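Local coordinates for secreted effector protein SopD (Salmonella typhimurium, PDB 5CPC) that alters host cell physiology as a secreted virulence effector, acting with SopB in membrane fission and macropinosome formation during invasion and contributing to replication in macrophages, at residues 205-208 with 209-213; 222-225 with 226-229; 244-248 with 249-253; 280-283 with 284-287; 294-298 with 299-303. All coordinates share one frame; numbering follows the deposited sequence.

Interaction 1: 205-208 with 209-213; sequences DSLT and ADEKS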
# COMPACT_ATOMS: atom_id res chain seq x y z
N ASP A 205 -23.72 -12.73 -14.78
CA ASP A 205 -22.72 -13.14 -15.71
C ASP A 205 -23.16 -12.98 -17.17
O ASP A 205 -23.86 -13.79 -17.67
CB ASP A 205 -22.33 -14.58 -15.38
CG ASP A 205 -21.21 -15.11 -16.30
OD1 ASP A 205 -20.66 -14.39 -17.21
OD2 ASP A 205 -20.89 -16.29 -16.06
N SER A 206 -22.67 -11.95 -17.86
CA SER A 206 -22.92 -11.82 -19.25
C SER A 206 -21.66 -12.12 -20.11
O SER A 206 -21.61 -11.66 -21.23
CB SER A 206 -23.33 -10.37 -19.52
OG SER A 206 -22.22 -9.55 -19.25
N LEU A 207 -20.65 -12.82 -19.57
CA LEU A 207 -19.35 -12.97 -20.24
C LEU A 207 -19.36 -14.29 -21.01
O LEU A 207 -19.89 -15.26 -20.53
CB LEU A 207 -18.20 -13.04 -19.23
CG LEU A 207 -18.00 -11.77 -18.38
CD1 LEU A 207 -16.71 -11.87 -17.56
CD2 LEU A 207 -17.93 -10.49 -19.39
N THR A 208 -18.79 -14.28 -22.19
CA THR A 208 -18.69 -15.49 -22.98
C THR A 208 -17.45 -16.23 -22.45
O THR A 208 -16.65 -15.65 -21.71
CB THR A 208 -18.45 -15.16 -24.44
OG1 THR A 208 -17.18 -14.55 -24.51
CG2 THR A 208 -19.54 -14.17 -25.05
N ALA A 209 -17.30 -17.49 -22.85
CA ALA A 209 -16.14 -18.27 -22.39
C ALA A 209 -14.82 -17.56 -22.86
O ALA A 209 -13.87 -17.50 -22.07
CB ALA A 209 -16.20 -19.73 -22.93
N ASP A 210 -14.79 -17.00 -24.09
CA ASP A 210 -13.58 -16.23 -24.58
C ASP A 210 -13.22 -15.02 -23.66
O ASP A 210 -12.04 -14.80 -23.32
CB ASP A 210 -13.75 -15.79 -26.07
CG ASP A 210 -13.72 -17.01 -27.06
OD1 ASP A 210 -13.16 -18.09 -26.72
OD2 ASP A 210 -14.30 -16.93 -28.15
N GLU A 211 -14.24 -14.23 -23.29
CA GLU A 211 -14.07 -13.07 -22.36
C GLU A 211 -13.51 -13.45 -20.99
O GLU A 211 -12.61 -12.79 -20.45
CB GLU A 211 -15.40 -12.30 -22.25
CG GLU A 211 -15.72 -11.70 -23.66
CD GLU A 211 -17.00 -10.92 -23.70
OE1 GLU A 211 -17.97 -11.29 -23.03
OE2 GLU A 211 -17.04 -9.93 -24.44
N LYS A 212 -14.02 -14.53 -20.42
CA LYS A 212 -13.50 -14.96 -19.16
C LYS A 212 -12.06 -15.40 -19.29
O LYS A 212 -11.25 -15.11 -18.38
CB LYS A 212 -14.35 -16.08 -18.59
CG LYS A 212 -15.75 -15.70 -18.24
CD LYS A 212 -16.51 -16.95 -17.69
CE LYS A 212 -18.00 -16.60 -17.55
NZ LYS A 212 -18.79 -17.76 -17.12
N SER A 213 -11.72 -16.10 -20.37
CA SER A 213 -10.31 -16.36 -20.67
C SER A 213 -9.44 -15.10 -20.80
O SER A 213 -8.37 -15.06 -20.26
CB SER A 213 -10.14 -17.15 -21.97
OG SER A 213 -10.49 -18.51 -21.77
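Thr-208 and Glu-211 clasp each other in a capping box at the start of helix 209-215. Thr-208, the N-cap residue, holds OG1 between its own backbone N and carbonyl carbon (chi1 66°), and from there OG1 accepts from Glu-211 N at 3.2 Å along a nearly straight bond. Glu-211 answers with its carboxylate: Thr-208 N donates to Glu-211 OE1 at 3.2 Å, meeting the oxygen on its anti side and somewhat out of the carboxylate plane. The first helical bond follows at once, from Lys-212 N to Thr-208 O at 3.1 Å.

The close-packed part lies under this cap. Leu-207 is buried; its CB rests on Lys-212 CG at 3.7 Å, while its CD2 branch lies 3.7 Å from Glu-211 OE1. The extended Lys-212 chain runs on past Leu-207 to Asp-205, where NZ forms a salt bridge with OD2 (2.8 Å) through the syn lone pair. The other carboxylate oxygen, Asp-205 OD1, takes the N-H of Leu-207 at 2.8 Å in an Asx turn; the two bonds, one to each oxygen, fix the rotation of the carboxylate. On the solvent side Asp-205, Thr-208, Ala-209 and Asp-210 are exposed, and the side chain of Asp-210 comes no nearer than 4.0 Å, CB to Thr-208 OG1.

The second carboxylate oxygen of Glu-211, OE2, pairs with Lys-294 of helix 285-298. Leu-207 packs on Ile-291 and Leu-295 of that helix and on Phe-223 of the following loop, which fastens the cap between strand 201-202 and helix 209-215 to its neighbours.

Interaction 2: 222-225 with 226-229; sequences NFEP and TTQF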
# COMPACT_ATOMS: atom_id res chain seq x y z
N ASN A 222 -6.86 -17.40 -13.08
CA ASN A 222 -8.18 -17.89 -12.60
C ASN A 222 -9.29 -16.95 -13.11
O ASN A 222 -9.00 -15.77 -13.37
CB ASN A 222 -8.16 -17.90 -11.06
CG ASN A 222 -6.85 -18.39 -10.53
OD1 ASN A 222 -6.41 -19.46 -10.92
ND2 ASN A 222 -6.17 -17.58 -9.71
N PHE A 223 -10.51 -17.45 -13.27
CA PHE A 223 -11.65 -16.53 -13.32
C PHE A 223 -12.55 -16.83 -12.12
O PHE A 223 -13.24 -17.82 -12.12
CB PHE A 223 -12.46 -16.55 -14.65
CG PHE A 223 -13.63 -15.55 -14.65
CD1 PHE A 223 -13.40 -14.20 -14.82
CD2 PHE A 223 -14.93 -15.97 -14.36
CE1 PHE A 223 -14.43 -13.29 -14.74
CE2 PHE A 223 -16.01 -15.05 -14.29
CZ PHE A 223 -15.74 -13.69 -14.51
N GLU A 224 -12.52 -15.95 -11.11
CA GLU A 224 -13.43 -15.99 -9.97
C GLU A 224 -14.16 -14.63 -9.89
O GLU A 224 -13.52 -13.60 -9.61
CB GLU A 224 -12.69 -16.32 -8.64
CG GLU A 224 -13.50 -15.99 -7.32
CD GLU A 224 -14.88 -16.67 -7.26
OE1 GLU A 224 -15.93 -16.00 -7.01
OE2 GLU A 224 -14.94 -17.90 -7.45
N PRO A 225 -15.50 -14.61 -10.12
CA PRO A 225 -16.16 -13.26 -10.16
C PRO A 225 -16.04 -12.43 -8.85
O PRO A 225 -16.00 -11.21 -8.91
CB PRO A 225 -17.60 -13.55 -10.51
CG PRO A 225 -17.72 -15.14 -10.68
CD PRO A 225 -16.45 -15.75 -10.17
N THR A 226 -15.97 -13.09 -7.70
CA THR A 226 -15.85 -12.33 -6.50
C THR A 226 -14.46 -11.76 -6.25
O THR A 226 -14.30 -10.99 -5.31
CB THR A 226 -16.34 -13.10 -5.24
OG1 THR A 226 -15.54 -14.25 -5.05
CG2 THR A 226 -17.84 -13.54 -5.37
N THR A 227 -13.44 -12.14 -7.04
CA THR A 227 -12.09 -11.64 -6.74
C THR A 227 -11.41 -11.06 -7.93
O THR A 227 -10.35 -10.45 -7.77
CB THR A 227 -11.10 -12.73 -6.23
OG1 THR A 227 -11.04 -13.79 -7.20
CG2 THR A 227 -11.50 -13.33 -4.90
N GLN A 228 -11.97 -11.28 -9.12
CA GLN A 228 -11.27 -10.91 -10.38
C GLN A 228 -10.90 -9.44 -10.46
O GLN A 228 -10.00 -9.06 -11.20
CB GLN A 228 -12.19 -11.18 -11.61
CG GLN A 228 -11.46 -11.47 -12.90
CD GLN A 228 -10.69 -12.79 -12.78
OE1 GLN A 228 -11.07 -13.65 -12.00
NE2 GLN A 228 -9.61 -12.95 -13.56
N PHE A 229 -11.65 -8.58 -9.77
CA PHE A 229 -11.53 -7.15 -9.98
C PHE A 229 -10.84 -6.36 -8.84
O PHE A 229 -10.77 -5.13 -8.91
CB PHE A 229 -12.93 -6.61 -10.28
CG PHE A 229 -13.61 -7.42 -11.36
CD1 PHE A 229 -13.06 -7.47 -12.65
CD2 PHE A 229 -14.65 -8.26 -11.05
CE1 PHE A 229 -13.59 -8.27 -13.60
CE2 PHE A 229 -15.22 -9.04 -12.00
CZ PHE A 229 -14.71 -9.06 -13.31
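A compact turn in the loop between helix 209-215 and strand 232-237 folds residues 226-229 back on 222-225, held by the side chains of Glu-224 and Gln-228. Glu-224 O takes two backbone donors, Gln-228 N at 2.8 Å, nearly in line with the carbonyl, and Thr-227 N at 3.0 Å, from above the carbonyl plane. The bent side chain of Glu-224 (chi2 55°) brings its carboxylate to Thr-226: OE1 accepts from Thr-226 N at 3.0 Å and from Thr-226 OG1 at 2.7 Å, the two donors arriving from opposite faces of the carboxylate plane. Thr-226 OG1 also bonds to Arg-312.

Gln-228, buried, reaches the other way. Its chain turns at chi2 (66°), so that the amide lies along the backbone of 222-224 and bonds there with both ends: OE1 accepts from Glu-224 N at 2.9 Å, and NE2 gives a hydrogen to Asn-222 O. Leu-215 O and Asn-219 ND2 bind the same amide from outside the turn, which fixes its rotation. The side chains of Phe-223 and Gln-228 cross at about a right angle, CD1 of the ring 3.7 Å from Gln-228 CD, ring and amide planes 33° apart. Phe-229 turns inward to Leu-292 and Leu-295 of helix 285-298, and its own ring carries Gln-228 CB over the centre of one face, 3.6 Å above the plane.

Interaction 3: 244-248 with 249-253; sequences SMMHP and CISYL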
# COMPACT_ATOMS: atom_id res chain seq x y z
N SER A 244 -7.65 0.95 -15.01
CA SER A 244 -6.26 0.87 -14.54
C SER A 244 -6.08 -0.33 -13.71
O SER A 244 -7.03 -0.79 -13.11
CB SER A 244 -5.99 1.99 -13.52
OG SER A 244 -5.84 3.09 -14.32
N MET A 245 -4.85 -0.75 -13.58
CA MET A 245 -4.51 -1.72 -12.58
C MET A 245 -3.63 -1.16 -11.43
O MET A 245 -2.75 -0.35 -11.65
CB MET A 245 -3.84 -2.93 -13.19
CG MET A 245 -3.70 -4.08 -12.15
SD MET A 245 -3.09 -5.65 -12.80
CE MET A 245 -2.25 -4.99 -14.21
N MET A 246 -3.89 -1.61 -10.22
CA MET A 246 -3.11 -1.24 -9.08
C MET A 246 -1.64 -1.62 -9.38
O MET A 246 -1.34 -2.77 -9.76
CB MET A 246 -3.60 -2.00 -7.85
CG MET A 246 -2.93 -1.47 -6.56
SD MET A 246 -3.43 -2.27 -5.04
CE MET A 246 -4.83 -1.21 -4.67
N HIS A 247 -0.76 -0.63 -9.27
CA HIS A 247 0.67 -0.83 -9.38
C HIS A 247 1.12 -2.00 -8.51
O HIS A 247 0.73 -2.07 -7.40
CB HIS A 247 1.43 0.43 -8.98
CG HIS A 247 2.86 0.39 -9.42
ND1 HIS A 247 3.82 -0.35 -8.74
CD2 HIS A 247 3.48 0.93 -10.49
CE1 HIS A 247 4.98 -0.22 -9.37
NE2 HIS A 247 4.81 0.56 -10.42
N PRO A 248 1.89 -2.95 -9.05
CA PRO A 248 2.30 -4.11 -8.23
C PRO A 248 3.09 -3.75 -6.93
O PRO A 248 3.01 -4.49 -5.93
CB PRO A 248 3.23 -4.93 -9.16
CG PRO A 248 3.15 -4.28 -10.55
CD PRO A 248 2.46 -2.94 -10.42
N CYS A 249 3.87 -2.67 -6.91
CA CYS A 249 4.48 -2.29 -5.58
C CYS A 249 3.42 -1.93 -4.52
O CYS A 249 3.59 -2.22 -3.32
CB CYS A 249 5.47 -1.16 -5.70
SG CYS A 249 6.88 -1.63 -6.67
N ILE A 250 2.32 -1.31 -4.96
CA ILE A 250 1.31 -0.86 -4.03
C ILE A 250 0.51 -2.07 -3.58
O ILE A 250 0.38 -2.33 -2.38
CB ILE A 250 0.51 0.31 -4.58
CG1 ILE A 250 1.38 1.59 -4.54
CG2 ILE A 250 -0.79 0.51 -3.75
CD1 ILE A 250 0.83 2.74 -5.36
N SER A 251 0.04 -2.88 -4.52
CA SER A 251 -0.60 -4.11 -4.04
C SER A 251 0.32 -5.03 -3.20
O SER A 251 -0.13 -5.69 -2.24
CB SER A 251 -1.42 -4.80 -5.16
OG SER A 251 -0.67 -5.47 -6.09
N TYR A 252 1.62 -5.08 -3.52
CA TYR A 252 2.54 -5.91 -2.76
C TYR A 252 2.63 -5.40 -1.35
O TYR A 252 2.55 -6.18 -0.38
CB TYR A 252 3.98 -5.87 -3.37
CG TYR A 252 5.05 -6.29 -2.39
CD1 TYR A 252 5.22 -7.64 -2.05
CD2 TYR A 252 5.85 -5.34 -1.74
CE1 TYR A 252 6.17 -8.04 -1.12
CE2 TYR A 252 6.82 -5.75 -0.78
CZ TYR A 252 6.95 -7.12 -0.49
OH TYR A 252 7.89 -7.55 0.42
N LEU A 253 2.86 -4.09 -1.23
CA LEU A 253 3.05 -3.51 0.07
C LEU A 253 1.80 -3.57 0.95
O LEU A 253 1.92 -3.79 2.19
CB LEU A 253 3.64 -2.10 -0.03
CG LEU A 253 4.22 -1.38 1.16
CD1 LEU A 253 5.57 -1.97 1.63
CD2 LEU A 253 4.39 0.04 0.77
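Pro-248, Cys-249 and His-247 carry this buried turn, an N-capped helix start in which strand 240-245 gives way to helix 248-256. His-247 is the N-cap residue, and an imidazole does the capping: with CG anti to the backbone N (chi1 -165°), the ring swings forward and ND1 accepts from Cys-249 N at 3.0 Å, the donor lying slightly out of the ring plane. With ND1 accepting, NE2 probably carries the proton, consistent with its weak bonds to the carbonyls of Glu-137 and Ser-138. Cys-249 sits at the ring edge, its SG 3.6 Å from His-247 CE1.

Pro-248, the first helical residue, lays CD over one face of the imidazole, off toward the rim, so the ring is held by its own neighbour as well as by the capping bond. Pro-248 O then accepts from Tyr-252 N at 2.8 Å, and His-247 O from Ser-251 N at 3.1 Å, opening the run of helical backbone bonds. The hydroxyl of Tyr-252 leads away to the carbonyl of Leu-128.

Helix 264-283 closes in on Pro-248 through Asn-275, and Tyr-278 meets the His-247 ring. Met-246, whose chain bends at chi3, packs against Val-186 and Met-190 of helix 180-190 and brings SD to 3.2 Å from Ser-251 CB, with Ile-250 CG2 further off at 4.0 Å.

Interaction 4: 280-283 with 284-287; sequences DYHA and KKMF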
# COMPACT_ATOMS: atom_id res chain seq x y z
N ASP A 280 0.74 -8.32 -18.29
CA ASP A 280 -0.24 -8.97 -19.17
C ASP A 280 -1.35 -8.00 -19.40
O ASP A 280 -1.80 -7.84 -20.53
CB ASP A 280 -0.82 -10.25 -18.54
CG ASP A 280 0.14 -11.44 -18.60
OD1 ASP A 280 1.07 -11.41 -19.44
OD2 ASP A 280 -0.03 -12.42 -17.81
N TYR A 281 -1.81 -7.36 -18.34
CA TYR A 281 -2.98 -6.50 -18.46
C TYR A 281 -2.64 -5.38 -19.50
O TYR A 281 -3.37 -5.17 -20.47
CB TYR A 281 -3.40 -5.95 -17.05
CG TYR A 281 -4.25 -4.76 -17.20
CD1 TYR A 281 -5.54 -4.88 -17.70
CD2 TYR A 281 -3.78 -3.50 -16.89
CE1 TYR A 281 -6.33 -3.78 -17.88
CE2 TYR A 281 -4.59 -2.37 -17.12
CZ TYR A 281 -5.86 -2.52 -17.60
OH TYR A 281 -6.71 -1.44 -17.83
N HIS A 282 -1.48 -4.72 -19.35
CA HIS A 282 -1.10 -3.69 -20.30
C HIS A 282 -0.83 -4.17 -21.71
O HIS A 282 -1.10 -3.46 -22.69
CB HIS A 282 0.10 -2.83 -19.77
CG HIS A 282 -0.29 -1.97 -18.62
ND1 HIS A 282 0.17 -2.18 -17.34
CD2 HIS A 282 -1.24 -1.00 -18.52
CE1 HIS A 282 -0.40 -1.31 -16.52
NE2 HIS A 282 -1.26 -0.58 -17.21
N ALA A 283 -0.24 -5.35 -21.85
CA ALA A 283 -0.09 -5.88 -23.21
C ALA A 283 -1.49 -6.06 -23.89
O ALA A 283 -1.64 -5.82 -25.08
CB ALA A 283 0.72 -7.18 -23.20
N LYS A 284 -2.54 -6.39 -23.11
CA LYS A 284 -3.82 -6.76 -23.70
C LYS A 284 -4.94 -5.76 -23.30
O LYS A 284 -6.12 -6.07 -23.41
CB LYS A 284 -4.24 -8.14 -23.23
CG LYS A 284 -3.20 -9.19 -23.50
CD LYS A 284 -3.91 -10.43 -23.83
CE LYS A 284 -3.85 -11.40 -22.71
NZ LYS A 284 -2.76 -12.32 -23.19
N LYS A 285 -4.53 -4.57 -22.90
CA LYS A 285 -5.42 -3.58 -22.35
C LYS A 285 -6.60 -3.28 -23.28
O LYS A 285 -7.71 -3.15 -22.83
CB LYS A 285 -4.61 -2.29 -22.11
CG LYS A 285 -5.25 -1.37 -21.07
CD LYS A 285 -4.36 -0.07 -20.84
CE LYS A 285 -5.26 1.17 -20.68
NZ LYS A 285 -6.04 0.95 -19.43
N MET A 286 -6.34 -3.16 -24.57
CA MET A 286 -7.43 -2.79 -25.47
C MET A 286 -8.50 -3.89 -25.64
O MET A 286 -9.59 -3.57 -26.18
CB MET A 286 -6.94 -2.31 -26.82
CG MET A 286 -6.06 -3.32 -27.62
SD MET A 286 -6.14 -3.17 -29.45
CE MET A 286 -4.55 -3.88 -30.00
N PHE A 287 -8.21 -5.14 -25.22
CA PHE A 287 -9.22 -6.25 -25.24
C PHE A 287 -9.87 -6.30 -23.90
O PHE A 287 -11.12 -6.33 -23.79
CB PHE A 287 -8.56 -7.62 -25.58
CG PHE A 287 -7.95 -7.64 -26.98
CD1 PHE A 287 -8.76 -7.57 -28.10
CD2 PHE A 287 -6.57 -7.67 -27.16
CE1 PHE A 287 -8.18 -7.51 -29.40
CE2 PHE A 287 -5.97 -7.60 -28.45
CZ PHE A 287 -6.76 -7.53 -29.56
O HOH W 1 -3.86 1.58 -17.76
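Lys-285 NZ donates to Tyr-281 OH at 3.0 Å, the polar end of a contact in which the lysine chain runs up against the tyrosine. Its aliphatic part takes part too: CG of Lys-285 lies 3.7 Å from Tyr-281 CZ, and CD touches the edge of the His-282 ring at CD2 (4.0 Å). Bends at chi3 and chi4 (140° and 65°) turn the ammonium back toward the phenol oxygen. A water accepts from Lys-285 NZ at 2.8 Å and lies in the plane of the His-282 ring, with a weak link to NE2.

These contacts straddle the break between helix 264-283 and helix 285-298. Lys-284 leaves helical geometry and is at once the N-cap position of the second helix, making a helix-to-helix junction of a single residue. Its N-H is shared by the last turn of the first helix, going to Asp-280 O at 3.1 Å and, weakly, to Tyr-281 O. Phe-287 N starts the next helix by bonding to Lys-284 O at 2.9 Å.

Further out, Asp-289 fixes the polar pair: OD2 makes a salt bridge with Lys-285 NZ, and OD1 bonds to Tyr-281 OH. One face of the His-282 imidazole is occupied by Tyr-281 CD2, 3.8 Å above the ring centre, while Tyr-278 meets that imidazole edge-to-face. Phe-243 and Met-245 of strand 240-245 touch the Tyr-281 side chain, and Lys-284 reaches Met-214 of helix 209-215.

Interaction 5: 294-298 with 299-303; sequences KLYLT and HERSL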
# COMPACT_ATOMS: atom_id res chain seq x y z
N LYS A 294 -17.89 -3.42 -20.12
CA LYS A 294 -19.17 -4.13 -20.20
C LYS A 294 -19.59 -4.50 -18.80
O LYS A 294 -20.74 -4.29 -18.43
CB LYS A 294 -19.06 -5.37 -21.11
CG LYS A 294 -20.20 -6.45 -21.01
CD LYS A 294 -19.93 -7.77 -21.96
CE LYS A 294 -19.78 -7.46 -23.46
NZ LYS A 294 -18.32 -7.36 -24.00
N LEU A 295 -18.68 -5.05 -18.02
CA LEU A 295 -18.96 -5.43 -16.64
C LEU A 295 -19.33 -4.20 -15.76
O LEU A 295 -20.29 -4.21 -14.96
CB LEU A 295 -17.73 -6.12 -16.07
CG LEU A 295 -17.38 -7.49 -16.67
CD1 LEU A 295 -16.06 -8.03 -16.10
CD2 LEU A 295 -18.55 -8.40 -16.32
N TYR A 296 -18.61 -3.10 -15.96
CA TYR A 296 -18.81 -1.90 -15.12
C TYR A 296 -20.19 -1.36 -15.40
O TYR A 296 -20.93 -1.07 -14.46
CB TYR A 296 -17.73 -0.91 -15.48
CG TYR A 296 -17.83 0.52 -14.95
CD1 TYR A 296 -17.26 0.85 -13.75
CD2 TYR A 296 -18.36 1.55 -15.74
CE1 TYR A 296 -17.27 2.18 -13.26
CE2 TYR A 296 -18.36 2.91 -15.27
CZ TYR A 296 -17.82 3.19 -14.02
OH TYR A 296 -17.81 4.46 -13.53
N LEU A 297 -20.59 -1.31 -16.69
CA LEU A 297 -21.88 -0.75 -17.12
C LEU A 297 -23.04 -1.62 -16.66
O LEU A 297 -24.15 -1.13 -16.50
CB LEU A 297 -21.95 -0.58 -18.64
CG LEU A 297 -21.13 0.61 -19.17
CD1 LEU A 297 -21.36 0.81 -20.67
CD2 LEU A 297 -21.40 1.94 -18.41
N THR A 298 -22.76 -2.90 -16.43
CA THR A 298 -23.78 -3.86 -16.01
C THR A 298 -23.74 -4.23 -14.54
O THR A 298 -24.52 -5.10 -14.08
CB THR A 298 -23.71 -5.19 -16.87
OG1 THR A 298 -22.35 -5.69 -16.94
CG2 THR A 298 -24.19 -4.86 -18.29
N HIS A 299 -22.85 -3.57 -13.81
CA HIS A 299 -22.86 -3.65 -12.39
C HIS A 299 -22.85 -2.26 -11.71
O HIS A 299 -22.04 -1.98 -10.77
CB HIS A 299 -21.66 -4.50 -11.94
CG HIS A 299 -21.82 -5.94 -12.27
ND1 HIS A 299 -21.51 -6.45 -13.51
CD2 HIS A 299 -22.26 -6.98 -11.53
CE1 HIS A 299 -21.78 -7.74 -13.53
NE2 HIS A 299 -22.22 -8.09 -12.34
N GLU A 300 -23.78 -1.40 -12.18
CA GLU A 300 -24.13 -0.16 -11.51
C GLU A 300 -22.90 0.70 -11.43
O GLU A 300 -22.65 1.30 -10.43
CB GLU A 300 -24.81 -0.44 -10.16
CG GLU A 300 -26.14 -1.24 -10.41
CD GLU A 300 -27.05 -1.45 -9.19
OE1 GLU A 300 -26.72 -1.10 -8.05
OE2 GLU A 300 -28.14 -1.99 -9.35
N ARG A 301 -22.12 0.72 -12.52
CA ARG A 301 -20.90 1.53 -12.63
C ARG A 301 -19.93 1.27 -11.47
O ARG A 301 -19.43 2.21 -10.82
CB ARG A 301 -21.24 3.02 -12.71
CG ARG A 301 -22.17 3.38 -13.82
CD ARG A 301 -22.25 4.93 -14.13
NE ARG A 301 -22.85 5.03 -15.45
CZ ARG A 301 -22.19 5.27 -16.59
NH1 ARG A 301 -20.89 5.53 -16.58
NH2 ARG A 301 -22.84 5.29 -17.75
N SER A 302 -19.70 -0.01 -11.20
CA SER A 302 -18.71 -0.46 -10.24
C SER A 302 -18.12 -1.84 -10.70
O SER A 302 -18.82 -2.59 -11.42
CB SER A 302 -19.42 -0.66 -8.94
OG SER A 302 -18.48 -1.12 -7.99
N LEU A 303 -16.92 -2.18 -10.26
CA LEU A 303 -16.49 -3.58 -10.36
C LEU A 303 -16.44 -4.22 -9.00
O LEU A 303 -15.94 -5.32 -8.83
CB LEU A 303 -15.19 -3.78 -11.16
CG LEU A 303 -15.18 -3.22 -12.58
CD1 LEU A 303 -13.77 -3.28 -13.17
CD2 LEU A 303 -16.13 -4.01 -13.43
O HOH W 2 -25.81 -1.84 -14.15
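One face of the Tyr-296 ring carries the backbone of Arg-301, whose CA stands 3.6 Å from the ring centroid and almost on its normal, a CH-pi contact; Tyr-234 meets the same ring edge-to-face. The guanidinium of Arg-301 is turned nearly at right angles to that ring and has Leu-297 CD2 over one face, 3.7 Å from NH2. The His-299 imidazole has Leu-295 O at its edge, in the ring plane: ND1 donates to it at 2.9 Å. Thr-298 O lies over a face of the same ring, Trp-203 is nearly parallel to it (planes about 15° apart), and NE2 accepts from Gln-204 N, consistent with a proton on ND1.

Tyr-296 O draws the chain round, accepting from His-299 N at 3.2 Å. Thr-298 OG1 donates to Lys-294 O at 2.6 Å. A water links Leu-297 O to Glu-300 N. On the buried side Leu-303 CD2 packs on Leu-295 CB at 3.7 Å. Glu-236 binds both the Tyr-296 hydroxyl and Arg-301 NH1, tying ring and guanidinium to strand 232-237. This is a helix C-terminus turned by two successive residues in left-handed conformation, Glu-300 and Arg-301 (phi 60° and 54°), with a weak bond from Arg-301 N reaching back five residues to Tyr-296 O.

How the interactions relate
Interaction 3 lies in the core, its centre about 7 Å from the centre of the chain, while interactions 1 and 4 are surface contacts and 2 and 5 are partly buried. Interactions 4 and 5 involve opposite ends of helix 285-298, a junction and a terminus. Interactions 1 and 3 both cap a helix start, yet the exposed one uses threonine, carboxylates and a salt bridge, and the buried one an imidazole with sulfur and proline around it. Interaction 1 touches both 2 and 5, and these two meet where Phe-229 packs on the side chain of Leu-295. Strand 240-245 brings interaction 3 against the end of helix 264-283 in interaction 4.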